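Local structure of ketosynthase (Streptomyces sp. MSC090213JE08, 6KXF) at residues R8-T13 with L238-L243; A169-N174 with N390-F395; I229-G234 with H336-A341. The protein probably catalyses the condensation of a fatty acyl-[ACP] with malonyl-[ACP] to a 3-oxoacyl-[ACP], releasing holo-[ACP] and carbon dioxide. All coordinates share one frame; numbering follows the deposited sequence.

Overall arrangement
The centre of contact 1, which reaches solvent at Arg9, lies about 18 Å from the centre of the chain, whereas those of the wholly buried contacts 2 and 3 lie about 8 Å from it. Strand 234-242 runs between contacts 3 and 1, starting at Gly234 and pairing with strand 10-19. Helix 172-185 joins contact 1 to contact 2: its first turn carries Asn174, and Val10 and Leu240 pack further along it. Contact 1 is sheet pairing with salt bridges toward both ends. Contact 2 sets the start of helix 172-185 against strand 387-393, contact 3 joins two loops, and together they bring Cys170 sulfur and His336 imidazole to the same bound pantetheine group.

Contact 1. Residues R8-T13 with L238-L243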
loop_
_atom_site.group_PDB
_atom_site.type_symbol
_atom_site.label_atom_id
_atom_site.label_comp_id
_atom_site.label_asym_id
_atom_site.label_seq_id
_atom_site.Cartn_x
_atom_site.Cartn_y
_atom_site.Cartn_z
ATOM N N ARG A 8 -18.042 -20.133 5.306
ATOM C CA ARG A 8 -18.007 -20.411 3.881
ATOM C C ARG A 8 -16.608 -20.927 3.524
ATOM O O ARG A 8 -15.616 -20.414 4.000
ATOM C CB ARG A 8 -18.353 -19.145 3.096
ATOM C CG ARG A 8 -19.828 -18.776 3.121
ATOM C CD ARG A 8 -20.188 -17.798 2.026
ATOM N NE ARG A 8 -20.393 -18.410 0.709
ATOM C CZ ARG A 8 -20.526 -17.712 -0.415
ATOM N NH1 ARG A 8 -20.095 -16.449 -0.475
ATOM N NH2 ARG A 8 -21.076 -18.287 -1.474
ATOM N N ARG A 9 -16.560 -21.945 2.676
ATOM C CA ARG A 9 -15.285 -22.428 2.136
ATOM C C ARG A 9 -14.933 -21.681 0.838
ATOM O O ARG A 9 -15.797 -21.355 0.014
ATOM C CB ARG A 9 -15.382 -23.935 1.980
ATOM C CG ARG A 9 -15.501 -24.643 3.324
ATOM C CD ARG A 9 -14.595 -25.850 3.358
ATOM N NE ARG A 9 -15.230 -26.932 2.675
ATOM C CZ ARG A 9 -14.623 -28.004 2.205
ATOM N NH1 ARG A 9 -13.309 -28.076 2.095
ATOM N NH2 ARG A 9 -15.366 -29.023 1.839
ATOM N N VAL A 10 -13.644 -21.373 0.691
ATOM C CA VAL A 10 -13.131 -20.560 -0.416
ATOM C C VAL A 10 -11.943 -21.314 -1.038
ATOM O O VAL A 10 -11.025 -21.702 -0.332
ATOM C CB VAL A 10 -12.721 -19.177 0.102
ATOM C CG1 VAL A 10 -11.944 -18.373 -0.936
ATOM C CG2 VAL A 10 -13.912 -18.376 0.635
ATOM N N VAL A 11 -11.991 -21.519 -2.350
ATOM C CA VAL A 11 -11.009 -22.305 -3.079
ATOM C C VAL A 11 -10.350 -21.439 -4.173
ATOM O O VAL A 11 -10.906 -20.408 -4.585
ATOM C CB VAL A 11 -11.647 -23.582 -3.661
ATOM C CG1 VAL A 11 -12.002 -24.587 -2.577
ATOM C CG2 VAL A 11 -12.843 -23.295 -4.552
ATOM N N LEU A 12 -9.194 -21.918 -4.667
ATOM C CA LEU A 12 -8.405 -21.309 -5.732
ATOM C C LEU A 12 -8.656 -22.066 -7.029
ATOM O O LEU A 12 -8.272 -23.226 -7.116
ATOM C CB LEU A 12 -6.921 -21.390 -5.351
ATOM C CG LEU A 12 -6.560 -20.676 -4.056
ATOM C CD1 LEU A 12 -5.122 -20.975 -3.603
ATOM C CD2 LEU A 12 -6.778 -19.176 -4.218
ATOM N N THR A 13 -9.315 -21.429 -8.001
ATOM C CA THR A 13 -9.695 -22.114 -9.231
ATOM C C THR A 13 -8.857 -21.671 -10.422
ATOM O O THR A 13 -9.016 -22.225 -11.510
ATOM C CB THR A 13 -11.178 -21.875 -9.512
ATOM O OG1 THR A 13 -11.467 -20.484 -9.488
ATOM C CG2 THR A 13 -12.042 -22.554 -8.476
ATOM N N LEU A 238 -4.711 -14.601 -8.422
ATOM C CA LEU A 238 -5.378 -15.783 -8.010
ATOM C C LEU A 238 -6.899 -15.583 -8.135
ATOM O O LEU A 238 -7.402 -14.529 -7.708
ATOM C CB LEU A 238 -5.000 -16.084 -6.553
ATOM C CG LEU A 238 -3.540 -16.447 -6.287
ATOM C CD1 LEU A 238 -2.674 -15.196 -6.175
ATOM C CD2 LEU A 238 -3.393 -17.306 -5.035
ATOM N N VAL A 239 -7.617 -16.584 -8.676
ATOM C CA VAL A 239 -9.087 -16.608 -8.629
ATOM C C VAL A 239 -9.496 -17.309 -7.347
ATOM O O VAL A 239 -9.261 -18.521 -7.161
ATOM C CB VAL A 239 -9.747 -17.255 -9.867
ATOM C CG1 VAL A 239 -11.281 -17.222 -9.799
ATOM C CG2 VAL A 239 -9.284 -16.589 -11.148
ATOM N N LEU A 240 -10.097 -16.527 -6.437
ATOM C CA LEU A 240 -10.705 -17.040 -5.228
ATOM C C LEU A 240 -12.188 -17.149 -5.526
ATOM O O LEU A 240 -12.724 -16.229 -6.132
ATOM C CB LEU A 240 -10.470 -16.100 -4.037
ATOM C CG LEU A 240 -9.114 -16.178 -3.352
ATOM C CD1 LEU A 240 -8.023 -15.652 -4.262
ATOM C CD2 LEU A 240 -9.130 -15.405 -2.028
ATOM N N GLU A 241 -12.816 -18.255 -5.087
ATOM C CA GLU A 241 -14.172 -18.565 -5.489
ATOM C C GLU A 241 -14.828 -19.358 -4.350
ATOM O O GLU A 241 -14.146 -20.124 -3.697
ATOM C CB GLU A 241 -14.088 -19.331 -6.809
ATOM C CG GLU A 241 -15.424 -19.637 -7.437
ATOM C CD GLU A 241 -15.369 -20.153 -8.871
ATOM O OE1 GLU A 241 -14.255 -20.334 -9.412
ATOM O OE2 GLU A 241 -16.457 -20.381 -9.440
ATOM N N SER A 242 -16.126 -19.150 -4.088
ATOM C CA SER A 242 -16.831 -19.972 -3.119
ATOM C C SER A 242 -16.763 -21.441 -3.557
ATOM O O SER A 242 -16.874 -21.796 -4.772
ATOM C CB SER A 242 -18.282 -19.532 -2.968
ATOM O OG SER A 242 -18.966 -19.595 -4.215
ATOM N N LEU A 243 -16.619 -22.346 -2.603
ATOM C CA LEU A 243 -16.695 -23.774 -3.012
ATOM C C LEU A 243 -17.976 -24.057 -3.817
ATOM O O LEU A 243 -17.935 -24.747 -4.829
ATOM C CB LEU A 243 -16.643 -24.624 -1.761
ATOM C CG LEU A 243 -16.615 -26.119 -1.988
ATOM C CD1 LEU A 243 -15.518 -26.487 -2.982
ATOM C CD2 LEU A 243 -16.442 -26.815 -0.658
#
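Thr13 and Glu241 meet at the close-packed end of an antiparallel strand pair. The Thr13 hydroxyl OG1 donates to Glu241 OE1 at 2.8 Å, the two side chains crossing at about a right angle. With CG anti to the backbone N (chi1 -175°) and the rest of the chain extended, Glu241 reaches out to Thr13 with its carboxylate, where Arg249 bridges to OE1 and Ser245 holds OE2. This buried charge is therefore probably well compensated. Val11 and Glu241 form the hydrogen-bonded pair: Val11 N to Glu241 O is 2.9 Å and nearly straight (172°), while the return bond from Glu241 N to Val11 O is more bent. Thr13 N extends the ladder to Val239 O at 3.0 Å. On the opposite face of the sheet Leu12 and Leu240 lie side by side, pointing the same way, with Leu12 CD2 3.7 Å from Leu240 CD1.

At the other end Leu243 remains well packed, its N binding Arg9 O at 2.9 Å from above the carbonyl plane. The solvent side is confined to two arginine side chains. The exposed Arg9 runs along Leu243, whose CD2 lies 3.2 Å above the Arg9 guanidinium plane, toward its rim; NH1 of that group bridges to Glu256. The partly exposed Arg8 spreads a guanidinium face over Ser242 CB and is held by Asp190, while Ser242 caps helix 243-248 by binding Ser245 N.

Strand 10-19 also pairs with strand 255-264, and strand 234-242 with strand 191-198. Val10 and Leu240 rest on helix 172-185, and Val11 and Glu241 face Ala246 of helix 243-248.

Contact 2. Residues A169-N174 with N390-F395; sequences ACAAGN and NNSSAF. With DYF ([(3~{R})-2,2-dimethyl-4-[[3-[2-[[(~{E})-oct-2-enoyl]amino]ethylamino]-3-oxidanylidene-propyl]amino]-3-oxidanyl-4-oxidanylidene-butyl] dihydrogen phosphate), chain D.
Asn174 and Asn390 exchange two hydrogen bonds, both bent. Asn390 ND2 gives to Asn174 OD1 at 2.8 Å, staying close to its own amide plane, and Asn174 ND2 reaches the backbone Asn390 O at 2.9 Å from well above that carbonyl's plane. The two side-chain amides are turned 77° to each other; one N-H meets a side-chain oxygen, the other the main chain. Asn390 CG stands anti to the backbone N (chi1 -174°), which directs ND2 at the helix. Both amides have second partners: Asn174 ND2 binds Ala400 O, and Asn390 ND2 binds Ser342 O while its OD1 meets Ser299. Replacing Asn174 by alanine would probably cost Asn390 ND2 one of its two acceptors and leave Asn390 O and Ala400 O without this donor, the Asn390 amide then relying on Ser342 and Ser299. The Ser392 hydroxyl, which binds Ala400 O, faces the same helix.

In the thiolase fold a nucleophilic cysteine sits just before a buried helix of the central layer, and Cys170 holds that place ahead of helix 172-185, beside Ser393 and Ala394.

Apolar contact here is made of small groups. Ala394 CB lies 4.1 Å from Cys170 CB, 4.1 Å from Ala171 CB and 4.3 Å from Ala169 CB. Ala171 CB in turn packs on a hydroxyl, Ser392 OG, at 3.5 Å.

The covalent link runs from Cys170 SG to DYF C26, 1.9 Å, two carbons from the amide carbonyl of the octenoyl group. Phe395 lies along the bound chain: C25 and C28 lie over one face of its ring, while C15 of the pantetheine arm meets the ring edge in plane, 3.6 Å from Phe395 CE1. Phe395 also packs on Ser153 of a neighbouring ketosynthase chain.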
loop_
_atom_site.group_PDB
_atom_site.type_symbol
_atom_site.label_atom_id
_atom_site.label_comp_id
_atom_site.label_asym_id
_atom_site.label_seq_id
_atom_site.Cartn_x
_atom_site.Cartn_y
_atom_site.Cartn_z
ATOM N N ALA A 169 3.081 -2.605 0.269
ATOM C CA ALA A 169 4.429 -2.806 -0.211
ATOM C C ALA A 169 4.731 -4.311 -0.284
ATOM O O ALA A 169 4.040 -5.052 -0.961
ATOM C CB ALA A 169 5.377 -2.022 0.670
ATOM N N CYS A 170 5.752 -4.782 0.433
ATOM C CA CYS A 170 6.288 -6.084 0.195
ATOM C C CYS A 170 5.408 -7.185 0.809
ATOM O O CYS A 170 5.669 -8.313 0.571
ATOM C CB CYS A 170 7.732 -6.109 0.692
ATOM S SG CYS A 170 8.736 -5.049 -0.374
ATOM N N ALA A 171 4.348 -6.834 1.552
ATOM C CA ALA A 171 3.348 -7.757 2.020
ATOM C C ALA A 171 2.057 -7.701 1.196
ATOM O O ALA A 171 1.141 -8.450 1.489
ATOM C CB ALA A 171 3.018 -7.497 3.479
ATOM N N ALA A 172 1.968 -6.860 0.168
ATOM C CA ALA A 172 0.661 -6.541 -0.411
ATOM C C ALA A 172 -0.074 -7.741 -1.036
ATOM O O ALA A 172 -1.285 -7.820 -0.890
ATOM C CB ALA A 172 0.833 -5.439 -1.407
ATOM N N GLY A 173 0.624 -8.659 -1.743
ATOM C CA GLY A 173 -0.034 -9.832 -2.276
ATOM C C GLY A 173 -0.828 -10.649 -1.237
ATOM O O GLY A 173 -1.967 -11.054 -1.478
ATOM N N ASN A 174 -0.249 -10.918 -0.060
ATOM C CA ASN A 174 -0.967 -11.702 0.935
ATOM C C ASN A 174 -2.136 -10.879 1.506
ATOM O O ASN A 174 -3.188 -11.428 1.836
ATOM C CB ASN A 174 -0.054 -12.118 2.083
ATOM C CG ASN A 174 0.641 -13.449 1.889
ATOM O OD1 ASN A 174 0.403 -14.144 0.901
ATOM N ND2 ASN A 174 1.410 -13.843 2.897
ATOM N N ASN A 390 2.383 -19.251 3.996
ATOM C CA ASN A 390 3.066 -18.287 3.137
ATOM C C ASN A 390 3.216 -16.993 3.939
ATOM O O ASN A 390 2.215 -16.293 4.220
ATOM C CB ASN A 390 2.297 -18.117 1.813
ATOM C CG ASN A 390 2.994 -17.237 0.791
ATOM O OD1 ASN A 390 4.106 -17.546 0.372
ATOM N ND2 ASN A 390 2.343 -16.156 0.360
ATOM N N ASN A 391 4.474 -16.637 4.247
ATOM C CA ASN A 391 4.803 -15.471 5.021
ATOM C C ASN A 391 5.052 -14.277 4.102
ATOM O O ASN A 391 5.629 -14.409 2.994
ATOM C CB ASN A 391 6.074 -15.637 5.865
ATOM C CG ASN A 391 5.953 -16.622 7.004
ATOM O OD1 ASN A 391 4.862 -17.127 7.316
ATOM N ND2 ASN A 391 7.100 -16.888 7.637
ATOM N N SER A 392 4.719 -13.090 4.623
ATOM C CA SER A 392 5.137 -11.847 3.987
ATOM C C SER A 392 5.285 -10.791 5.065
ATOM O O SER A 392 4.619 -10.862 6.108
ATOM C CB SER A 392 4.186 -11.376 2.905
ATOM O OG SER A 392 2.915 -10.968 3.447
ATOM N N SER A 393 6.156 -9.823 4.797
ATOM C CA SER A 393 6.258 -8.676 5.661
ATOM C C SER A 393 6.856 -7.512 4.868
ATOM O O SER A 393 7.312 -7.662 3.721
ATOM C CB SER A 393 7.016 -8.996 6.943
ATOM O OG SER A 393 8.400 -8.840 6.753
ATOM N N ALA A 394 6.764 -6.323 5.447
ATOM C CA ALA A 394 7.126 -5.113 4.738
ATOM C C ALA A 394 7.676 -4.055 5.710
ATOM O O ALA A 394 7.578 -4.227 6.918
ATOM C CB ALA A 394 5.892 -4.612 4.034
ATOM N N PHE A 395 8.223 -2.960 5.153
ATOM C CA PHE A 395 8.457 -1.762 5.923
ATOM C C PHE A 395 7.147 -1.337 6.590
ATOM O O PHE A 395 6.061 -1.869 6.256
ATOM C CB PHE A 395 9.037 -0.652 5.043
ATOM C CG PHE A 395 10.419 -0.915 4.497
ATOM C CD1 PHE A 395 11.198 -1.975 4.951
ATOM C CD2 PHE A 395 10.960 -0.078 3.534
ATOM C CE1 PHE A 395 12.456 -2.212 4.426
ATOM C CE2 PHE A 395 12.241 -0.289 3.046
ATOM C CZ PHE A 395 12.990 -1.352 3.497
HETATM C C29 DYF D . 10.499 -0.414 -0.493
HETATM C C26 DYF D . 10.213 -4.200 0.536
HETATM C C25 DYF D . 10.966 -4.587 1.577
HETATM O O13 DYF D . 17.564 -4.691 6.133
HETATM C C21 DYF D . 10.601 -6.179 4.808
HETATM C C17 DYF D . 14.167 -6.909 4.994
HETATM O O11 DYF D . 16.672 -2.282 8.584
HETATM N N22 DYF D . 10.372 -6.431 3.501
HETATM C C10 DYF D . 17.643 -2.935 7.788
HETATM N N19 DYF D . 12.834 -6.787 5.498
HETATM C C30 DYF D . 9.333 0.600 -0.580
HETATM C C31 DYF D . 9.650 1.960 -1.215
HETATM N N14 DYF D . 15.542 -3.781 6.647
HETATM C C28 DYF D . 10.059 -1.639 0.323
HETATM C C27 DYF D . 10.486 -2.945 -0.309
HETATM C C23 DYF D . 10.616 -5.942 2.238
HETATM C C20 DYF D . 11.631 -7.370 4.954
HETATM C C16 DYF D . 15.097 -6.093 5.872
HETATM C C15 DYF D . 14.840 -4.615 5.693
HETATM C C12 DYF D . 16.969 -3.886 6.785
HETATM C C01 DYF D . 17.559 -0.958 6.167
HETATM C C02 DYF D . 18.444 -1.774 7.137
HETATM C C03 DYF D . 19.700 -2.259 6.387
HETATM C C04 DYF D . 18.913 -0.866 8.304
HETATM O O05 DYF D . 19.761 -1.611 9.151
HETATM P P06 DYF D . 19.374 -2.016 10.709
HETATM O O07 DYF D . 20.122 -1.062 11.628
HETATM O O08 DYF D . 19.933 -3.413 10.918
HETATM O O09 DYF D . 17.931 -1.742 11.081
HETATM O O18 DYF D . 14.529 -7.536 4.025
HETATM O O24 DYF D . 10.310 -6.958 1.653
#

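Contact 3. Residues I229-G234 with H336-A341. With DYF ([(3~{R})-2,2-dimethyl-4-[[3-[2-[[(~{E})-oct-2-enoyl]amino]ethylamino]-3-oxidanylidene-propyl]amino]-3-oxidanyl-4-oxidanylidene-butyl] dihydrogen phosphate), chain D.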
loop_
_atom_site.group_PDB
_atom_site.type_symbol
_atom_site.label_atom_id
_atom_site.label_comp_id
_atom_site.label_asym_id
_atom_site.label_seq_id
_atom_site.Cartn_x
_atom_site.Cartn_y
_atom_site.Cartn_z
ATOM N N ILE A 229 19.234 -8.824 -1.726
ATOM C CA ILE A 229 18.201 -9.128 -2.744
ATOM C C ILE A 229 18.736 -8.852 -4.152
ATOM O O ILE A 229 19.726 -8.124 -4.355
ATOM C CB ILE A 229 16.933 -8.266 -2.513
ATOM C CG1 ILE A 229 17.098 -6.834 -3.048
ATOM C CG2 ILE A 229 16.555 -8.243 -1.053
ATOM C CD1 ILE A 229 15.803 -6.057 -3.239
ATOM N N LEU A 230 17.995 -9.355 -5.145
ATOM C CA LEU A 230 17.956 -8.742 -6.452
ATOM C C LEU A 230 16.531 -8.222 -6.579
ATOM O O LEU A 230 15.649 -8.815 -5.980
ATOM C CB LEU A 230 18.242 -9.743 -7.571
ATOM C CG LEU A 230 19.655 -10.299 -7.642
ATOM C CD1 LEU A 230 19.696 -11.518 -8.531
ATOM C CD2 LEU A 230 20.637 -9.255 -8.128
ATOM N N THR A 231 16.351 -7.105 -7.276
ATOM C CA THR A 231 15.016 -6.586 -7.552
ATOM C C THR A 231 14.357 -7.451 -8.634
ATOM O O THR A 231 15.017 -7.989 -9.530
ATOM C CB THR A 231 15.048 -5.100 -7.932
ATOM O OG1 THR A 231 15.739 -4.940 -9.169
ATOM C CG2 THR A 231 15.666 -4.230 -6.861
ATOM N N GLY A 232 13.042 -7.622 -8.500
ATOM C CA GLY A 232 12.255 -8.397 -9.391
ATOM C C GLY A 232 10.973 -7.666 -9.763
ATOM O O GLY A 232 10.772 -6.525 -9.402
ATOM N N GLU A 233 10.135 -8.364 -10.517
ATOM C CA GLU A 233 8.882 -7.870 -11.012
ATOM C C GLU A 233 7.981 -9.031 -11.472
ATOM O O GLU A 233 8.369 -10.196 -11.465
ATOM C CB GLU A 233 9.130 -6.947 -12.183
ATOM C CG GLU A 233 9.749 -7.617 -13.405
ATOM C CD GLU A 233 9.840 -6.729 -14.650
ATOM O OE1 GLU A 233 9.561 -5.515 -14.564
ATOM O OE2 GLU A 233 10.156 -7.264 -15.735
ATOM N N GLY A 234 6.782 -8.652 -11.915
ATOM C CA GLY A 234 5.815 -9.532 -12.489
ATOM C C GLY A 234 4.458 -9.348 -11.839
ATOM O O GLY A 234 4.213 -8.333 -11.183
ATOM N N HIS A 336 13.278 -10.380 -5.603
ATOM C CA HIS A 336 12.210 -9.750 -4.811
ATOM C C HIS A 336 11.263 -9.010 -5.761
ATOM O O HIS A 336 11.567 -7.923 -6.229
ATOM C CB HIS A 336 12.792 -8.848 -3.716
ATOM C CG HIS A 336 11.821 -8.448 -2.649
ATOM N ND1 HIS A 336 10.467 -8.458 -2.840
ATOM C CD2 HIS A 336 12.015 -7.959 -1.410
ATOM C CE1 HIS A 336 9.851 -8.074 -1.743
ATOM N NE2 HIS A 336 10.792 -7.742 -0.841
ATOM N N SER A 337 10.115 -9.620 -6.056
ATOM C CA SER A 337 9.112 -8.987 -6.940
ATOM C C SER A 337 8.161 -8.035 -6.184
ATOM O O SER A 337 7.135 -7.641 -6.676
ATOM C CB SER A 337 8.363 -10.038 -7.719
ATOM O OG SER A 337 7.775 -10.998 -6.880
ATOM N N MET A 338 8.551 -7.596 -4.988
ATOM C CA MET A 338 7.939 -6.445 -4.334
ATOM C C MET A 338 6.470 -6.787 -3.981
ATOM O O MET A 338 6.236 -7.761 -3.254
ATOM C CB MET A 338 8.069 -5.218 -5.254
ATOM C CG MET A 338 9.531 -4.916 -5.617
ATOM S SD MET A 338 10.579 -4.716 -4.085
ATOM C CE MET A 338 12.174 -4.763 -4.904
ATOM N N GLY A 339 5.487 -6.032 -4.496
ATOM C CA GLY A 339 4.057 -6.304 -4.239
ATOM C C GLY A 339 3.611 -7.653 -4.811
ATOM O O GLY A 339 2.716 -8.299 -4.248
ATOM N N ALA A 340 4.219 -8.085 -5.933
ATOM C CA ALA A 340 3.889 -9.342 -6.545
ATOM C C ALA A 340 4.473 -10.528 -5.754
ATOM O O ALA A 340 4.017 -11.628 -5.949
ATOM C CB ALA A 340 4.376 -9.364 -7.971
ATOM N N ALA A 341 5.443 -10.313 -4.845
ATOM C CA ALA A 341 6.257 -11.432 -4.289
ATOM C C ALA A 341 5.372 -12.421 -3.536
ATOM O O ALA A 341 5.494 -13.615 -3.732
ATOM C CB ALA A 341 7.362 -10.951 -3.384
HETATM C C29 DYF D . 10.499 -0.414 -0.493
HETATM C C26 DYF D . 10.213 -4.200 0.536
HETATM C C25 DYF D . 10.966 -4.587 1.577
HETATM O O13 DYF D . 17.564 -4.691 6.133
HETATM C C21 DYF D . 10.601 -6.179 4.808
HETATM C C17 DYF D . 14.167 -6.909 4.994
HETATM O O11 DYF D . 16.672 -2.282 8.584
HETATM N N22 DYF D . 10.372 -6.431 3.501
HETATM C C10 DYF D . 17.643 -2.935 7.788
HETATM N N19 DYF D . 12.834 -6.787 5.498
HETATM C C30 DYF D . 9.333 0.600 -0.580
HETATM C C31 DYF D . 9.650 1.960 -1.215
HETATM N N14 DYF D . 15.542 -3.781 6.647
HETATM C C28 DYF D . 10.059 -1.639 0.323
HETATM C C27 DYF D . 10.486 -2.945 -0.309
HETATM C C23 DYF D . 10.616 -5.942 2.238
HETATM C C20 DYF D . 11.631 -7.370 4.954
HETATM C C16 DYF D . 15.097 -6.093 5.872
HETATM C C15 DYF D . 14.840 -4.615 5.693
HETATM C C12 DYF D . 16.969 -3.886 6.785
HETATM C C01 DYF D . 17.559 -0.958 6.167
HETATM C C02 DYF D . 18.444 -1.774 7.137
HETATM C C03 DYF D . 19.700 -2.259 6.387
HETATM C C04 DYF D . 18.913 -0.866 8.304
HETATM O O05 DYF D . 19.761 -1.611 9.151
HETATM P P06 DYF D . 19.374 -2.016 10.709
HETATM O O07 DYF D . 20.122 -1.062 11.628
HETATM O O08 DYF D . 19.933 -3.413 10.918
HETATM O O09 DYF D . 17.931 -1.742 11.081
HETATM O O18 DYF D . 14.529 -7.536 4.025
HETATM O O24 DYF D . 10.310 -6.958 1.653
#
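Ile229 crosses His336 obliquely and Met338 at about a right angle, its CD1 lying 4.1 Å from His336 CB and 4.2 Å from Met338 CE. The bent Met338 chain brings that methyl back against Thr231 CG2 as well, with Met338 CE at 4.0 Å, and sets its sulfur over one face of the His336 ring, toward the rim. A single backbone bridge fixes this layer: His336 N binds Leu230 O, and Gly232 N binds His336 O from above the carbonyl plane. Gly232 suits so close a passage, since a CB there would press on His336 O. Further on, Ala340 CB packs against Gly234 O at 3.4 Å.

CG standing anti to the backbone N (chi1 -165°) carries the His336 ring toward the bound group. ND1 accepts Met338 N, tilted from the ring plane, at 3.0 Å, while NE2 donates to DYF O24 at 2.7 Å, almost straight (175°). The N-H of Met338, a second-shell residue, helps to fix the ring's rotation, while its sulfur packs on one face.

NE2 also lies 3.4 Å from Cys170 SG, and His301 NE2 hydrogen-bonds the same bound group. This grouping is consistent with the Cys-His-His triad known in beta-ketoacyl synthases, and the short, straight bond from NE2 is consistent with His336 polarising a substrate carbonyl during decarboxylative condensation.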